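Local atomic coordinates of hypothetical protein Atu2299 (Agrobacterium tumefaciens, PDB entry 2HLY), a protein that is of unknown function but belongs to the DUF2026 family, grouped with the papain-like CA clan of peptidases. Residues V55-L60 with Y142-E147; S33-F38 with N87-V92; F120-S125 with G138-R143. All blocks are in the same frame, centred on the assembly; numbering follows the deposited sequence.

Interaction 1. Residues V55-L60 with Y142-E147; sequences VPKGGL and YRSEPE
L60 and R143 form an antiparallel hydrogen-bonded pair just past a corner of the β-structure. Strand 54-58 belongs to a four-stranded sheet, the chain turns at G59, and strand 60-65 runs on in a three-stranded sheet beside strand 140-144. The backbone of this corner packs tightly. L60 N donates to R143 O and R143 N returns a bond to L60 O at 2.9 Å. One step back, G59 and S144 make a non-hydrogen-bonded pair, and having no side chain, G59 can bring its CA within 3.4 Å of R143 O. E145, the N-cap of helix 146-152, adds a third rung: its N reaches G58 O at 2.8 Å, in the carbonyl plane, with an almost straight N-H...O angle of 178°. The last strand-like bond thus comes right before the helix begins, and the CG of E145 packs on the G59 CA at 3.9 Å.

Toward K57 and S144 the contact is looser and wetter. K57 only grazes the other segment, its CD 4.2 Å from S144 OG, while its NZ makes a salt bridge with E93. Water 1 bridges the segments, accepting from G58 N and lying 2.9 Å from S144 OG.

Beyond the rungs, L60 and R143 cross obliquely. CB of L60 sits over one face of the guanidinium, displaced toward its rim, and CD1 of L60 meets NH2 of R143 at 3.5 Å. The R143 chain is extended up to CD and bends at chi3 (66°), which turns NE back toward E145; T82 OG1 is hydrogen-bonded to both R143 NH2 and E145 OE2. R143 NE makes a salt bridge with E145 OE2 at 2.9 Å, meeting that oxygen on its anti side, 30° out of the carboxylate plane.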
loop_
_atom_site.group_PDB
_atom_site.type_symbol
_atom_site.label_atom_id
_atom_site.label_comp_id
_atom_site.label_asym_id
_atom_site.label_seq_id
_atom_site.Cartn_x
_atom_site.Cartn_y
_atom_site.Cartn_z
ATOM N N VAL A 55 -0.755 11.451 2.308
ATOM C CA VAL A 55 -1.486 11.224 3.553
ATOM C C VAL A 55 -2.042 9.801 3.521
ATOM O O VAL A 55 -2.780 9.458 2.605
ATOM C CB VAL A 55 -2.664 12.235 3.706
ATOM C CG1 VAL A 55 -3.403 12.024 5.022
ATOM C CG2 VAL A 55 -2.156 13.696 3.612
ATOM N N PRO A 56 -1.691 8.975 4.515
ATOM C CA PRO A 56 -2.344 7.664 4.631
ATOM C C PRO A 56 -3.747 7.873 5.164
ATOM O O PRO A 56 -3.948 8.704 6.066
ATOM C CB PRO A 56 -1.490 6.912 5.650
ATOM C CG PRO A 56 -0.735 7.957 6.378
ATOM C CD PRO A 56 -0.703 9.218 5.585
ATOM N N LYS A 57 -4.707 7.150 4.595
ATOM C CA LYS A 57 -6.098 7.204 5.051
ATOM C C LYS A 57 -6.604 5.785 5.134
ATOM O O LYS A 57 -6.024 4.884 4.532
ATOM C CB LYS A 57 -6.941 8.011 4.073
ATOM C CG LYS A 57 -6.576 9.472 4.092
ATOM C CD LYS A 57 -7.645 10.283 3.448
ATOM C CE LYS A 57 -7.385 11.745 3.633
ATOM N NZ LYS A 57 -8.396 12.483 2.836
ATOM N N GLY A 58 -7.659 5.566 5.906
ATOM C CA GLY A 58 -8.239 4.230 6.015
ATOM C C GLY A 58 -9.742 4.289 6.186
ATOM O O GLY A 58 -10.295 5.331 6.517
ATOM N N GLY A 59 -10.385 3.162 5.910
ATOM C CA GLY A 59 -11.811 2.996 6.153
ATOM C C GLY A 59 -12.292 1.859 5.286
ATOM O O GLY A 59 -11.723 0.757 5.316
ATOM N N LEU A 60 -13.339 2.141 4.521
ATOM C CA LEU A 60 -13.919 1.163 3.598
ATOM C C LEU A 60 -13.308 1.376 2.211
ATOM O O LEU A 60 -13.193 2.515 1.747
ATOM C CB LEU A 60 -15.447 1.340 3.545
ATOM C CG LEU A 60 -16.205 0.371 2.647
ATOM C CD1 LEU A 60 -17.584 0.065 3.232
ATOM C CD2 LEU A 60 -16.298 0.889 1.198
ATOM N N TYR A 142 -13.754 4.622 -2.105
ATOM C CA TYR A 142 -13.218 4.777 -0.750
ATOM C C TYR A 142 -14.171 5.567 0.134
ATOM O O TYR A 142 -14.742 6.587 -0.304
ATOM C CB TYR A 142 -11.933 5.594 -0.773
ATOM C CG TYR A 142 -10.737 5.009 -1.462
ATOM C CD1 TYR A 142 -10.529 3.628 -1.548
ATOM C CD2 TYR A 142 -9.784 5.861 -2.022
ATOM C CE1 TYR A 142 -9.370 3.107 -2.169
ATOM C CE2 TYR A 142 -8.641 5.357 -2.644
ATOM C CZ TYR A 142 -8.449 3.988 -2.722
ATOM O OH TYR A 142 -7.300 3.505 -3.306
ATOM N N ARG A 143 -14.328 5.111 1.376
ATOM C CA ARG A 143 -14.912 5.955 2.415
ATOM C C ARG A 143 -13.947 6.028 3.573
ATOM O O ARG A 143 -13.773 5.047 4.316
ATOM C CB ARG A 143 -16.278 5.460 2.881
ATOM C CG ARG A 143 -16.887 6.407 3.903
ATOM C CD ARG A 143 -18.267 5.991 4.340
ATOM N NE ARG A 143 -18.250 4.732 5.076
ATOM C CZ ARG A 143 -18.892 3.636 4.679
ATOM N NH1 ARG A 143 -19.610 3.651 3.561
ATOM N NH2 ARG A 143 -18.827 2.525 5.403
ATOM N N SER A 144 -13.330 7.196 3.719
ATOM C CA SER A 144 -12.451 7.459 4.841
ATOM C C SER A 144 -13.235 7.408 6.152
ATOM O O SER A 144 -14.315 7.989 6.257
ATOM C CB SER A 144 -11.775 8.829 4.699
ATOM O OG SER A 144 -10.897 9.045 5.797
ATOM N N GLU A 145 -12.660 6.721 7.136
ATOM C CA GLU A 145 -13.201 6.662 8.492
ATOM C C GLU A 145 -12.129 7.173 9.453
ATOM O O GLU A 145 -11.390 6.381 10.059
ATOM C CB GLU A 145 -13.612 5.238 8.821
ATOM C CG GLU A 145 -14.750 4.751 7.942
ATOM C CD GLU A 145 -16.116 5.239 8.412
ATOM O OE1 GLU A 145 -16.192 6.005 9.413
ATOM O OE2 GLU A 145 -17.123 4.842 7.781
ATOM N N PRO A 146 -12.005 8.510 9.557
ATOM C CA PRO A 146 -10.854 9.061 10.276
ATOM C C PRO A 146 -10.777 8.642 11.745
ATOM O O PRO A 146 -9.682 8.463 12.284
ATOM C CB PRO A 146 -11.026 10.582 10.137
ATOM C CG PRO A 146 -12.443 10.801 9.772
ATOM C CD PRO A 146 -12.862 9.568 8.988
ATOM N N GLU A 147 -11.924 8.466 12.388
ATOM C CA GLU A 147 -11.901 8.067 13.799
ATOM C C GLU A 147 -11.346 6.645 13.954
ATOM O O GLU A 147 -10.482 6.374 14.810
ATOM C CB GLU A 147 -13.299 8.204 14.423
ATOM C CG GLU A 147 -13.896 9.613 14.338
ATOM C CD GLU A 147 -14.449 10.003 12.946
ATOM O OE1 GLU A 147 -14.771 9.118 12.115
ATOM O OE2 GLU A 147 -14.562 11.224 12.685
HETATM O O HOH W 1 -8.841 7.914 7.458
#

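Interaction 2. Residues S33-F38 with N87-V92; sequences SASMYF and NFHCWV
S35 points its CB from helix 31-50 at the start of strand 89-94, and its two side-chain atoms meet different neighbours there. Its CB comes obliquely to the H89 imidazole, 3.5 Å from ND1, while OG turns to C90 and accepts a hydrogen bond from C90 N at 3.1 Å with a bent N-H...O angle of 143°. With chi1 at 78°, OG takes the crowded position between its own N and carbonyl carbon, from where it also bonds to A32 O one turn back in the helix. Two polar partners therefore grip this buried hydroxyl. The H89 CB starts out away from the helix, but CG lies anti to the backbone N (chi1 -167°), and the ring comes back toward S35; its far nitrogen, NE2, is hydrogen-bonded to D100 OD2 on the adjoining strand, and F72 stacks on the ring.

A helix N-terminal residue facing a strand histidine, which in turn meets an acidic residue on the next strand, resembles the layout of the papain-like catalytic site, with serine at what is probably the nucleophile's position; no activity is known. C90, unlike H89, directs its CB at the helix. That CB lies 3.6 Å from S35 O, and C90 SG touches M36 CG at 3.7 Å. Beyond CG the M36 chain bends at its thioether, packing on F153 and W156, while the F88 ring rests against helix 146-152.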
loop_
_atom_site.group_PDB
_atom_site.type_symbol
_atom_site.label_atom_id
_atom_site.label_comp_id
_atom_site.label_asym_id
_atom_site.label_seq_id
_atom_site.Cartn_x
_atom_site.Cartn_y
_atom_site.Cartn_z
ATOM N N SER A 33 -3.323 -4.929 8.952
ATOM C CA SER A 33 -2.024 -4.418 9.388
ATOM C C SER A 33 -1.104 -4.225 8.187
ATOM O O SER A 33 -0.453 -3.197 8.069
ATOM C CB SER A 33 -1.372 -5.327 10.422
ATOM O OG SER A 33 -2.224 -5.440 11.545
ATOM N N ALA A 34 -1.074 -5.196 7.285
ATOM C CA ALA A 34 -0.251 -5.033 6.073
ATOM C C ALA A 34 -0.581 -3.711 5.362
ATOM O O ALA A 34 0.329 -2.963 4.971
ATOM C CB ALA A 34 -0.405 -6.215 5.154
ATOM N N SER A 35 -1.872 -3.410 5.198
ATOM C CA SER A 35 -2.260 -2.181 4.476
ATOM C C SER A 35 -1.790 -0.941 5.232
ATOM O O SER A 35 -1.460 0.074 4.613
ATOM C CB SER A 35 -3.778 -2.117 4.228
ATOM O OG SER A 35 -4.465 -1.729 5.404
ATOM N N MET A 36 -1.766 -1.026 6.567
ATOM C CA MET A 36 -1.277 0.082 7.379
ATOM C C MET A 36 0.193 0.368 7.116
ATOM O O MET A 36 0.597 1.531 7.073
ATOM C CB MET A 36 -1.536 -0.203 8.869
ATOM C CG MET A 36 -3.026 -0.234 9.177
ATOM S SD MET A 36 -3.359 -0.903 10.825
ATOM C CE MET A 36 -2.686 0.406 11.868
ATOM N N TYR A 37 0.994 -0.687 6.938
ATOM C CA TYR A 37 2.408 -0.509 6.604
ATOM C C TYR A 37 2.596 -0.023 5.179
ATOM O O TYR A 37 3.400 0.874 4.931
ATOM C CB TYR A 37 3.184 -1.812 6.793
ATOM C CG TYR A 37 3.497 -2.135 8.233
ATOM C CD1 TYR A 37 4.614 -1.584 8.856
ATOM C CD2 TYR A 37 2.690 -2.998 8.967
ATOM C CE1 TYR A 37 4.926 -1.892 10.178
ATOM C CE2 TYR A 37 2.988 -3.302 10.292
ATOM C CZ TYR A 37 4.107 -2.744 10.886
ATOM O OH TYR A 37 4.428 -3.039 12.207
ATOM N N PHE A 38 1.899 -0.632 4.225
ATOM C CA PHE A 38 2.029 -0.184 2.844
ATOM C C PHE A 38 1.665 1.275 2.707
ATOM O O PHE A 38 2.342 2.017 2.018
ATOM C CB PHE A 38 1.186 -1.048 1.886
ATOM C CG PHE A 38 1.839 -2.363 1.544
ATOM C CD1 PHE A 38 2.970 -2.396 0.736
ATOM C CD2 PHE A 38 1.328 -3.558 2.033
ATOM C CE1 PHE A 38 3.597 -3.608 0.428
ATOM C CE2 PHE A 38 1.941 -4.780 1.728
ATOM C CZ PHE A 38 3.079 -4.799 0.927
ATOM N N ASN A 87 -10.855 -6.627 7.924
ATOM C CA ASN A 87 -11.346 -6.053 6.648
ATOM C C ASN A 87 -11.136 -4.544 6.509
ATOM O O ASN A 87 -11.423 -3.982 5.451
ATOM C CB ASN A 87 -12.825 -6.377 6.397
ATOM C CG ASN A 87 -13.063 -7.840 6.113
ATOM O OD1 ASN A 87 -12.232 -8.509 5.495
ATOM N ND2 ASN A 87 -14.207 -8.346 6.554
ATOM N N PHE A 88 -10.677 -3.897 7.575
ATOM C CA PHE A 88 -10.265 -2.493 7.503
ATOM C C PHE A 88 -9.120 -2.365 6.494
ATOM O O PHE A 88 -8.247 -3.235 6.423
ATOM C CB PHE A 88 -9.788 -2.021 8.868
ATOM C CG PHE A 88 -9.623 -0.539 8.962
ATOM C CD1 PHE A 88 -10.730 0.260 9.204
ATOM C CD2 PHE A 88 -8.372 0.050 8.817
ATOM C CE1 PHE A 88 -10.603 1.630 9.298
ATOM C CE2 PHE A 88 -8.238 1.441 8.910
ATOM C CZ PHE A 88 -9.364 2.216 9.139
ATOM N N HIS A 89 -9.130 -1.284 5.717
ATOM C CA HIS A 89 -8.106 -1.098 4.692
ATOM C C HIS A 89 -7.605 0.340 4.620
ATOM O O HIS A 89 -8.381 1.272 4.817
ATOM C CB HIS A 89 -8.648 -1.536 3.333
ATOM C CG HIS A 89 -7.595 -1.665 2.281
ATOM N ND1 HIS A 89 -6.670 -2.687 2.288
ATOM C CD2 HIS A 89 -7.315 -0.905 1.195
ATOM C CE1 HIS A 89 -5.867 -2.555 1.244
ATOM N NE2 HIS A 89 -6.240 -1.483 0.565
ATOM N N CYS A 90 -6.301 0.505 4.365
ATOM C CA CYS A 90 -5.688 1.828 4.222
ATOM C C CYS A 90 -5.165 2.024 2.815
ATOM O O CYS A 90 -4.793 1.046 2.146
ATOM C CB CYS A 90 -4.505 1.977 5.176
ATOM S SG CYS A 90 -4.980 1.959 6.902
ATOM N N TRP A 91 -5.079 3.280 2.409
ATOM C CA TRP A 91 -4.512 3.663 1.103
ATOM C C TRP A 91 -3.764 4.991 1.278
ATOM O O TRP A 91 -3.680 5.521 2.394
ATOM C CB TRP A 91 -5.624 3.796 0.066
ATOM C CG TRP A 91 -6.650 4.811 0.425
ATOM C CD1 TRP A 91 -6.667 6.130 0.077
ATOM C CD2 TRP A 91 -7.829 4.588 1.214
ATOM N NE1 TRP A 91 -7.780 6.744 0.595
ATOM C CE2 TRP A 91 -8.509 5.821 1.303
ATOM C CE3 TRP A 91 -8.377 3.462 1.839
ATOM C CZ2 TRP A 91 -9.714 5.964 2.000
ATOM C CZ3 TRP A 91 -9.572 3.603 2.544
ATOM C CH2 TRP A 91 -10.234 4.843 2.605
ATOM N N VAL A 92 -3.222 5.533 0.185
ATOM C CA VAL A 92 -2.527 6.817 0.245
ATOM C C VAL A 92 -3.225 7.795 -0.687
ATOM O O VAL A 92 -3.666 7.409 -1.774
ATOM C CB VAL A 92 -1.052 6.667 -0.187
ATOM C CG1 VAL A 92 -0.348 8.018 -0.166
ATOM C CG2 VAL A 92 -0.350 5.727 0.766
#

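Interaction 3. Residues F120-S125 with G138-R143; sequences FQRPLS and GDFFYR
F120 drives the tip of its ring into the face of F140, a T-shaped pair with centroids 5.2 Å apart and planes at 74°. The bump is F120 CZ, which sits off-centre over the F140 ring, 3.5 Å from CG. F140 is itself a knob: its ring reaches into the bend of residues 122-124, which line its rim. CZ of F140 faces P123 O at 3.4 Å, and NH1 of R122 lies at the ring edge, 3.6 Å from CD2. R122 closes the bend from the G138 side, with NH1 giving a short but weak, poorly aligned hydrogen bond to G138 O at 2.7 Å. Water 2 bridges R122, D139 and F140, accepting from both R122 NH1 and F140 N and also lying beside D139 OD1.

On the side toward L124, F140 CD1 lies over one face of the Y142 ring, displaced toward its rim. CD2 of L124 fits against the edge of that same ring, 4.3 Å from Y142 CD2. F120 and Y142 approach tip to tip, CE2 to OH at 3.5 Å, and the hydroxyl is hydrogen-bonded to Y63 OH.

Strands 120-123 and 140-143 pass 10.3 Å apart at a crossing angle of -80°, and no backbone bond joins them. This near-perpendicular crossing of strands from two antiparallel sheets is that of orthogonal β-sheet packing, here filled by aromatic rings.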
loop_
_atom_site.group_PDB
_atom_site.type_symbol
_atom_site.label_atom_id
_atom_site.label_comp_id
_atom_site.label_asym_id
_atom_site.label_seq_id
_atom_site.Cartn_x
_atom_site.Cartn_y
_atom_site.Cartn_z
ATOM N N PHE A 120 -1.883 -0.157 -8.527
ATOM C CA PHE A 120 -3.038 0.742 -8.387
ATOM C C PHE A 120 -2.588 2.176 -8.084
ATOM O O PHE A 120 -2.114 2.482 -6.997
ATOM C CB PHE A 120 -4.051 0.295 -7.319
ATOM C CG PHE A 120 -5.291 1.124 -7.359
ATOM C CD1 PHE A 120 -6.336 0.781 -8.223
ATOM C CD2 PHE A 120 -5.372 2.310 -6.620
ATOM C CE1 PHE A 120 -7.481 1.591 -8.320
ATOM C CE2 PHE A 120 -6.498 3.141 -6.732
ATOM C CZ PHE A 120 -7.555 2.762 -7.575
ATOM N N GLN A 121 -2.756 3.044 -9.081
ATOM C CA GLN A 121 -2.432 4.469 -8.951
ATOM C C GLN A 121 -3.381 5.184 -9.926
ATOM O O GLN A 121 -3.233 5.062 -11.151
ATOM C CB GLN A 121 -0.968 4.718 -9.339
ATOM C CG GLN A 121 -0.602 6.217 -9.262
ATOM C CD GLN A 121 0.801 6.575 -9.721
ATOM O OE1 GLN A 121 1.171 7.745 -9.652
ATOM N NE2 GLN A 121 1.581 5.585 -10.177
ATOM N N ARG A 122 -4.363 5.895 -9.368
ATOM C CA ARG A 122 -5.414 6.526 -10.190
ATOM C C ARG A 122 -5.807 7.873 -9.577
ATOM O O ARG A 122 -5.686 8.055 -8.364
ATOM C CB ARG A 122 -6.652 5.625 -10.286
ATOM C CG ARG A 122 -6.419 4.219 -10.874
ATOM C CD ARG A 122 -7.734 3.569 -11.346
ATOM N NE ARG A 122 -8.315 4.372 -12.419
ATOM C CZ ARG A 122 -9.613 4.664 -12.559
ATOM N NH1 ARG A 122 -10.535 4.199 -11.706
ATOM N NH2 ARG A 122 -10.000 5.451 -13.554
ATOM N N PRO A 123 -6.312 8.814 -10.398
ATOM C CA PRO A 123 -6.715 10.096 -9.816
ATOM C C PRO A 123 -7.881 9.917 -8.839
ATOM O O PRO A 123 -8.817 9.178 -9.125
ATOM C CB PRO A 123 -7.169 10.927 -11.036
ATOM C CG PRO A 123 -6.517 10.256 -12.231
ATOM C CD PRO A 123 -6.513 8.779 -11.860
ATOM N N LEU A 124 -7.822 10.592 -7.697
ATOM C CA LEU A 124 -8.960 10.547 -6.768
ATOM C C LEU A 124 -10.236 11.055 -7.436
ATOM O O LEU A 124 -11.350 10.596 -7.129
ATOM C CB LEU A 124 -8.663 11.374 -5.514
ATOM C CG LEU A 124 -7.859 10.671 -4.429
ATOM C CD1 LEU A 124 -7.320 11.707 -3.454
ATOM C CD2 LEU A 124 -8.732 9.661 -3.710
ATOM N N SER A 125 -10.063 11.999 -8.366
ATOM C CA SER A 125 -11.182 12.567 -9.124
ATOM C C SER A 125 -11.930 11.520 -9.966
ATOM O O SER A 125 -13.044 11.758 -10.415
ATOM C CB SER A 125 -10.668 13.698 -10.016
ATOM O OG SER A 125 -9.632 13.235 -10.863
ATOM N N GLY A 138 -10.592 -1.385 -12.738
ATOM C CA GLY A 138 -9.880 -0.223 -12.248
ATOM C C GLY A 138 -10.748 0.728 -11.441
ATOM O O GLY A 138 -10.227 1.631 -10.783
ATOM N N ASP A 139 -12.069 0.553 -11.503
ATOM C CA ASP A 139 -12.972 1.354 -10.660
ATOM C C ASP A 139 -12.664 1.141 -9.183
ATOM O O ASP A 139 -12.286 0.048 -8.757
ATOM C CB ASP A 139 -14.429 0.979 -10.896
ATOM C CG ASP A 139 -15.055 1.711 -12.072
ATOM O OD1 ASP A 139 -14.534 2.774 -12.485
ATOM O OD2 ASP A 139 -16.086 1.215 -12.580
ATOM N N PHE A 140 -12.857 2.199 -8.395
ATOM C CA PHE A 140 -12.600 2.108 -6.969
ATOM C C PHE A 140 -13.515 3.023 -6.201
ATOM O O PHE A 140 -13.998 4.033 -6.726
ATOM C CB PHE A 140 -11.142 2.448 -6.630
ATOM C CG PHE A 140 -10.767 3.908 -6.859
ATOM C CD1 PHE A 140 -10.541 4.745 -5.777
ATOM C CD2 PHE A 140 -10.612 4.425 -8.143
ATOM C CE1 PHE A 140 -10.174 6.093 -5.968
ATOM C CE2 PHE A 140 -10.241 5.766 -8.339
ATOM C CZ PHE A 140 -10.037 6.596 -7.265
ATOM N N PHE A 141 -13.774 2.638 -4.957
ATOM C CA PHE A 141 -14.549 3.486 -4.071
ATOM C C PHE A 141 -13.925 3.442 -2.689
ATOM O O PHE A 141 -13.632 2.361 -2.168
ATOM C CB PHE A 141 -16.022 3.057 -4.012
ATOM C CG PHE A 141 -16.811 3.836 -3.003
ATOM C CD1 PHE A 141 -17.198 5.151 -3.267
ATOM C CD2 PHE A 141 -17.128 3.265 -1.766
ATOM C CE1 PHE A 141 -17.900 5.893 -2.302
ATOM C CE2 PHE A 141 -17.839 3.992 -0.804
ATOM C CZ PHE A 141 -18.206 5.303 -1.065
ATOM N N TYR A 142 -13.754 4.622 -2.105
ATOM C CA TYR A 142 -13.218 4.777 -0.750
ATOM C C TYR A 142 -14.171 5.567 0.134
ATOM O O TYR A 142 -14.742 6.587 -0.304
ATOM C CB TYR A 142 -11.933 5.594 -0.773
ATOM C CG TYR A 142 -10.737 5.009 -1.462
ATOM C CD1 TYR A 142 -10.529 3.628 -1.548
ATOM C CD2 TYR A 142 -9.784 5.861 -2.022
ATOM C CE1 TYR A 142 -9.370 3.107 -2.169
ATOM C CE2 TYR A 142 -8.641 5.357 -2.644
ATOM C CZ TYR A 142 -8.449 3.988 -2.722
ATOM O OH TYR A 142 -7.300 3.505 -3.306
ATOM N N ARG A 143 -14.328 5.111 1.376
ATOM C CA ARG A 143 -14.912 5.955 2.415
ATOM C C ARG A 143 -13.947 6.028 3.573
ATOM O O ARG A 143 -13.773 5.047 4.316
ATOM C CB ARG A 143 -16.278 5.460 2.881
ATOM C CG ARG A 143 -16.887 6.407 3.903
ATOM C CD ARG A 143 -18.267 5.991 4.340
ATOM N NE ARG A 143 -18.250 4.732 5.076
ATOM C CZ ARG A 143 -18.892 3.636 4.679
ATOM N NH1 ARG A 143 -19.610 3.651 3.561
ATOM N NH2 ARG A 143 -18.827 2.525 5.403
HETATM O O HOH W 2 -13.515 4.525 -10.404
#

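In the fold
Interactions 1 and 3 share Y142 and R143 on strand 140-144, with centres about 13 Å apart: the first ties this strand to the chain leaving the corner, the second packs it against strand 120-123 of the other sheet. Interaction 2, about 10 Å from interaction 1 between centres, places helix 31-50 on that four-stranded sheet. Probable hydrogen bonds from W91 N to K57 O (2.8 Å) and from G59 N to H89 O (3.0 Å) join the corner directly to the strand bearing H89, which with S35 resembles a papain-like pair. W91 also links all three, stacking on Y142 with W91 NE1 3.4 Å from Y142 CD2. Interactions 2 and 3 have centres about 15 Å apart.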